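Putative Type I topoisomerase (Deinococcus radiodurans, PDB 3M4A) binds DNA and probably relaxes it as a type IB topoisomerase, nicking one strand, letting the helix swivel and resealing the nick without ATP. Local coordinates at residues 232-235 with 236-239; 263-266 with 267-271; 320-323 with 324-327. One frame throughout, in Å; residues are numbered along the deposited sequence.

Overall arrangement
All three contacts are local and lie in series along the chain, none nested in or crossing another. Contact 1 ends the turn after helix 219-230 and starts helix 235-254. Contact 2 is one stretch within the next helix, 260-278, and closes no loop; its inner side rests on helices 235-254 and 292-299. Contact 3 ends the loop after helix 312-316 and starts helix 323-337. Helix 235-254 is the common element: contact 1 begins it, while contacts 2 and 3 pack against it. Contacts 1 and 3, their centres about 18 Å apart, also share helix 91-113: contact 1 meets it at Arg94, Phe98 and Leu105, contact 3 at Leu102.

Contact 1: residues 232-235 with 236-239; sequences PFTA and KDFR
Thr234 and Asp237 are hydrogen-bonded at the start of helix 235-254. Thr234 N donates to Asp237 OD2 over 2.8 Å in a nearly straight bond (170°); OD2 accepts with its anti lone pair, the one turned away from OD1. The threonine hydroxyl works too: Thr234 OG1, set between its own backbone N and carbonyl carbon (chi1 73°), caps the amide of Lys236, accepting from Lys236 N at 3.3 Å. Thr234, the N-cap, and Asp237 form a capping box: threonine supplies a short acceptor for an amide of the first turn, and aspartate a carboxylate that folds back on the N-cap amide. Two backbone bonds accompany it, Asp237 N to Thr234 O at 2.9 Å, from above the carbonyl plane, and Phe238 N to Ala235 O at 3.0 Å.

Charge fixes the other carboxylate oxygen, since Asp237 OD1 forms a salt bridge with Arg94 of helix 91-113. The anionic Asp237 OD2 also lies in plane at the edge of the Phe233 ring, 3.8 Å from Phe233 CD1, where ring hydrogens carry slight positive charge; carboxylate and ring planes are 86° apart.

Among nonpolar contacts, Phe233 and Phe238 each meet Phe98 edge-to-face, while Ala235, small enough for close approach, packs on Leu226.

Contact 2: residues 263-266 with 267-271; sequences AKKV and LVDCV
Ala263 O, Lys264 O, Lys265 O and Val266 O accept in turn from the amides of Leu267, Val268, Asp269 and Cys270, the regular i to i+4 pattern of an alpha-helix, with Asp269 N to Lys265 O at 3.2 Å. The same spacing of four brings Lys265 and Asp269 onto one flank of the helix, where Lys265 NZ meets Asp269 OD2 in a salt bridge of 2.6 Å. Lysine has the length for this: CG sets off anti to the backbone N (chi1 -178°), then bends at chi3 and chi4 bring the chain round so that the amine runs forward along the helix to the shorter aspartate. Asp269 CG lies anti to its own carbonyl carbon (chi1 -72°), which turns the carboxylate back toward the preceding turn. A water donates to Lys265 O at 3.1 Å and, weakly, to Asp269 OD1. The buried side is nonpolar: Leu267 rests on Phe295 of helix 292-299, Val266 reaches Tyr298 of that helix and Leu251 of helix 235-254, and the compact Cys270 fits against Ala247. Leu267 and Cys270 also each lie against the carbonyl one turn earlier, that of Ala263 and of Val266. With an alanine here in place of Asp269, the Lys265 amine would probably lose its charged partner and the end of its chain be free to turn. Lysine one turn ahead of aspartate would thus be expected to offset charge on the outer flank, while the aliphatic residues seat the helix on its neighbours.

Contact 3: residues 320-323 with 324-327; sequences GLTR and SEGA
The carboxylate of Glu325 is the flat group that meets the loop, with a nonpolar atom on either side of its plane: Thr322 CG2 at 3.6 Å from Glu325 OE1 and, across the plane, Leu321 CD2 at 4.0 Å from the same oxygen. Its oxygens take the polar partners. Thr322 N donates to Glu325 OE1 over 3.0 Å, almost straight (172°), on the anti lone pair away from OE2. A water adds a second bond to Glu325 OE1 at 2.7 Å and a further one to Gly320 O, linking the loop to the helix start. His132 NE2 and Trp241 NE1 both bond Glu325 OE2, so the ends of this buried group are held against rotation, and four donors beside a helix N terminus would be expected to favour its negative charge. Glutamate suits the place because its chain, extended beyond CG, spans from the first turn back to the N-cap amide. Leucine suits the next: Leu321 CB packs on Glu325 CB at 3.8 Å, its CD1 branch lies by Gly326 CA, and the side chain also touches Leu102 of helix 91-113.

Thr322 returns the bond. With OG1 placed between its own backbone N and carbonyl carbon (chi1 68°), the hydroxyl accepts from Glu325 N at 3.1 Å, while Thr322 O takes Gly326 N at 2.9 Å, the first i to i+4 bond of the turn. Arg323 points its guanidinium outward to a salt bridge with Glu308. Reciprocal bonding between side chain and amide at Thr322 and Glu325 is the classical capping box, here opening helix 323-337.

Contact 1: residues 232-235 with 236-239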
# COMPACT_ATOMS: atom_id res chain seq x y z
N PRO A 232 -6.07 -2.73 -10.47
CA PRO A 232 -4.79 -2.66 -11.16
C PRO A 232 -3.64 -1.98 -10.41
O PRO A 232 -2.52 -1.92 -10.93
CB PRO A 232 -5.13 -1.86 -12.42
CG PRO A 232 -6.18 -0.95 -11.98
CD PRO A 232 -6.99 -1.68 -10.95
N PHE A 233 -3.88 -1.48 -9.21
CA PHE A 233 -2.79 -0.93 -8.42
C PHE A 233 -1.88 -2.08 -8.01
O PHE A 233 -2.30 -3.23 -8.00
CB PHE A 233 -3.32 -0.16 -7.21
CG PHE A 233 -4.23 0.98 -7.58
CD1 PHE A 233 -3.71 2.16 -8.12
CD2 PHE A 233 -5.61 0.88 -7.42
CE1 PHE A 233 -4.54 3.22 -8.46
CE2 PHE A 233 -6.45 1.94 -7.78
CZ PHE A 233 -5.92 3.11 -8.30
N THR A 234 -0.62 -1.76 -7.72
CA THR A 234 0.37 -2.78 -7.37
C THR A 234 1.08 -2.43 -6.07
O THR A 234 0.91 -1.33 -5.51
CB THR A 234 1.46 -2.92 -8.46
OG1 THR A 234 2.33 -1.78 -8.44
CG2 THR A 234 0.83 -3.05 -9.86
N ALA A 235 1.92 -3.34 -5.61
CA ALA A 235 2.69 -3.09 -4.38
C ALA A 235 3.45 -1.76 -4.42
O ALA A 235 3.60 -1.10 -3.39
CB ALA A 235 3.63 -4.26 -4.07
N LYS A 236 3.92 -1.33 -5.60
CA LYS A 236 4.68 -0.08 -5.69
C LYS A 236 3.85 1.12 -5.28
O LYS A 236 4.38 2.12 -4.77
CB LYS A 236 5.22 0.16 -7.11
CG LYS A 236 6.12 1.38 -7.19
CD LYS A 236 6.84 1.50 -8.53
CE LYS A 236 8.03 2.44 -8.42
NZ LYS A 236 7.70 3.76 -7.81
N ASP A 237 2.55 1.06 -5.54
CA ASP A 237 1.66 2.15 -5.16
C ASP A 237 1.66 2.39 -3.64
O ASP A 237 1.42 3.52 -3.20
CB ASP A 237 0.24 1.93 -5.68
CG ASP A 237 0.16 2.06 -7.20
OD1 ASP A 237 0.41 3.17 -7.69
OD2 ASP A 237 -0.13 1.04 -7.87
N PHE A 238 1.93 1.38 -2.83
CA PHE A 238 2.04 1.61 -1.38
C PHE A 238 3.25 2.49 -1.04
O PHE A 238 3.21 3.26 -0.07
CB PHE A 238 2.17 0.30 -0.60
CG PHE A 238 0.92 -0.53 -0.55
CD1 PHE A 238 -0.23 -0.05 0.08
CD2 PHE A 238 0.90 -1.80 -1.09
CE1 PHE A 238 -1.38 -0.81 0.14
CE2 PHE A 238 -0.25 -2.58 -1.03
CZ PHE A 238 -1.40 -2.08 -0.41
N ARG A 239 4.31 2.39 -1.84
CA ARG A 239 5.52 3.17 -1.59
C ARG A 239 5.40 4.61 -2.09
O ARG A 239 5.85 5.52 -1.41
CB ARG A 239 6.75 2.47 -2.15
CG ARG A 239 7.20 1.34 -1.23
CD ARG A 239 8.18 0.40 -1.89
NE ARG A 239 9.41 1.08 -2.33
CZ ARG A 239 10.42 1.40 -1.53
NH1 ARG A 239 10.38 1.15 -0.22
NH2 ARG A 239 11.50 1.99 -2.05

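Contact 2: residues 263-266 with 267-271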
# COMPACT_ATOMS: atom_id res chain seq x y z
N ALA A 263 11.60 27.76 3.24
CA ALA A 263 10.70 26.64 2.94
C ALA A 263 11.41 25.58 2.11
O ALA A 263 11.24 24.38 2.34
CB ALA A 263 9.45 27.14 2.20
N LYS A 264 12.20 26.00 1.13
CA LYS A 264 12.90 25.06 0.28
C LYS A 264 13.96 24.24 1.04
O LYS A 264 14.22 23.09 0.68
CB LYS A 264 13.51 25.78 -0.93
CG LYS A 264 12.48 26.16 -1.96
CD LYS A 264 13.12 26.97 -3.06
CE LYS A 264 12.12 27.31 -4.15
NZ LYS A 264 12.68 28.32 -5.10
N LYS A 265 14.54 24.83 2.08
CA LYS A 265 15.45 24.10 2.97
C LYS A 265 14.70 22.97 3.70
O LYS A 265 15.24 21.88 3.90
CB LYS A 265 16.06 25.04 4.01
CG LYS A 265 17.06 24.36 4.96
CD LYS A 265 17.11 25.00 6.35
CE LYS A 265 16.00 24.49 7.27
NZ LYS A 265 16.14 23.04 7.57
N VAL A 266 13.48 23.25 4.12
CA VAL A 266 12.67 22.24 4.81
C VAL A 266 12.35 21.09 3.84
O VAL A 266 12.39 19.91 4.22
CB VAL A 266 11.35 22.81 5.40
CG1 VAL A 266 10.54 21.71 6.11
CG2 VAL A 266 11.63 23.98 6.36
N LEU A 267 12.06 21.44 2.59
CA LEU A 267 11.80 20.43 1.57
C LEU A 267 13.01 19.50 1.38
O LEU A 267 12.84 18.30 1.21
CB LEU A 267 11.40 21.07 0.24
CG LEU A 267 10.06 21.81 0.22
CD1 LEU A 267 9.79 22.31 -1.19
CD2 LEU A 267 8.91 20.92 0.71
N VAL A 268 14.22 20.06 1.40
CA VAL A 268 15.44 19.23 1.33
C VAL A 268 15.49 18.23 2.48
O VAL A 268 15.70 17.03 2.24
CB VAL A 268 16.74 20.10 1.32
CG1 VAL A 268 17.99 19.24 1.50
CG2 VAL A 268 16.81 20.90 0.04
N ASP A 269 15.26 18.69 3.70
CA ASP A 269 15.25 17.81 4.88
C ASP A 269 14.18 16.73 4.76
O ASP A 269 14.41 15.57 5.14
CB ASP A 269 15.00 18.61 6.15
CG ASP A 269 16.19 19.45 6.57
OD1 ASP A 269 17.33 19.15 6.17
OD2 ASP A 269 15.96 20.42 7.33
N CYS A 270 13.01 17.12 4.26
CA CYS A 270 11.89 16.20 4.06
C CYS A 270 12.26 15.07 3.10
O CYS A 270 12.06 13.90 3.42
CB CYS A 270 10.68 16.98 3.55
SG CYS A 270 9.23 16.00 3.12
N VAL A 271 12.81 15.43 1.93
CA VAL A 271 13.21 14.45 0.94
C VAL A 271 14.23 13.47 1.51
O VAL A 271 14.13 12.27 1.26
CB VAL A 271 13.76 15.11 -0.36
CG1 VAL A 271 14.35 14.06 -1.31
CG2 VAL A 271 12.65 15.88 -1.06
O HOH W 1 18.30 21.64 4.04

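Contact 3: residues 320-323 with 324-327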
# COMPACT_ATOMS: atom_id res chain seq x y z
N GLY A 320 -12.02 4.44 6.53
CA GLY A 320 -11.06 3.46 5.99
C GLY A 320 -9.70 4.06 5.65
O GLY A 320 -8.80 3.34 5.20
N LEU A 321 -9.57 5.38 5.85
CA LEU A 321 -8.30 6.10 5.77
C LEU A 321 -7.94 6.61 7.14
O LEU A 321 -8.81 6.94 7.96
CB LEU A 321 -8.40 7.30 4.80
CG LEU A 321 -8.76 6.97 3.35
CD1 LEU A 321 -8.88 8.26 2.50
CD2 LEU A 321 -7.73 6.06 2.74
N THR A 322 -6.65 6.71 7.43
CA THR A 322 -6.24 7.35 8.67
C THR A 322 -6.53 8.85 8.55
O THR A 322 -6.80 9.36 7.45
CB THR A 322 -4.75 7.14 8.97
OG1 THR A 322 -3.98 7.85 8.00
CG2 THR A 322 -4.39 5.65 8.94
N ARG A 323 -6.47 9.57 9.67
CA ARG A 323 -6.71 11.02 9.68
C ARG A 323 -5.79 11.71 8.67
O ARG A 323 -6.26 12.49 7.82
CB ARG A 323 -6.50 11.59 11.08
CG ARG A 323 -6.83 13.05 11.24
CD ARG A 323 -6.67 13.48 12.69
NE ARG A 323 -6.52 14.92 12.86
CZ ARG A 323 -6.45 15.54 14.05
NH1 ARG A 323 -6.53 14.84 15.18
NH2 ARG A 323 -6.31 16.85 14.10
N SER A 324 -4.50 11.39 8.71
CA SER A 324 -3.56 12.03 7.78
C SER A 324 -3.79 11.58 6.34
O SER A 324 -3.61 12.38 5.42
CB SER A 324 -2.11 11.76 8.21
OG SER A 324 -1.88 10.37 8.29
N GLU A 325 -4.18 10.32 6.11
CA GLU A 325 -4.47 9.84 4.76
C GLU A 325 -5.67 10.58 4.15
O GLU A 325 -5.67 10.91 2.96
CB GLU A 325 -4.74 8.33 4.75
CG GLU A 325 -3.50 7.48 4.80
CD GLU A 325 -3.81 5.99 4.73
OE1 GLU A 325 -4.78 5.54 5.39
OE2 GLU A 325 -3.06 5.27 4.04
N GLY A 326 -6.68 10.83 4.98
CA GLY A 326 -7.86 11.55 4.56
C GLY A 326 -7.50 12.96 4.15
O GLY A 326 -7.94 13.44 3.11
N ALA A 327 -6.70 13.62 4.96
CA ALA A 327 -6.27 14.98 4.64
C ALA A 327 -5.42 14.99 3.37
O ALA A 327 -5.55 15.90 2.54
CB ALA A 327 -5.53 15.61 5.80
O HOH W 2 -6.04 3.18 5.80
O HOH W 3 -1.58 7.97 9.29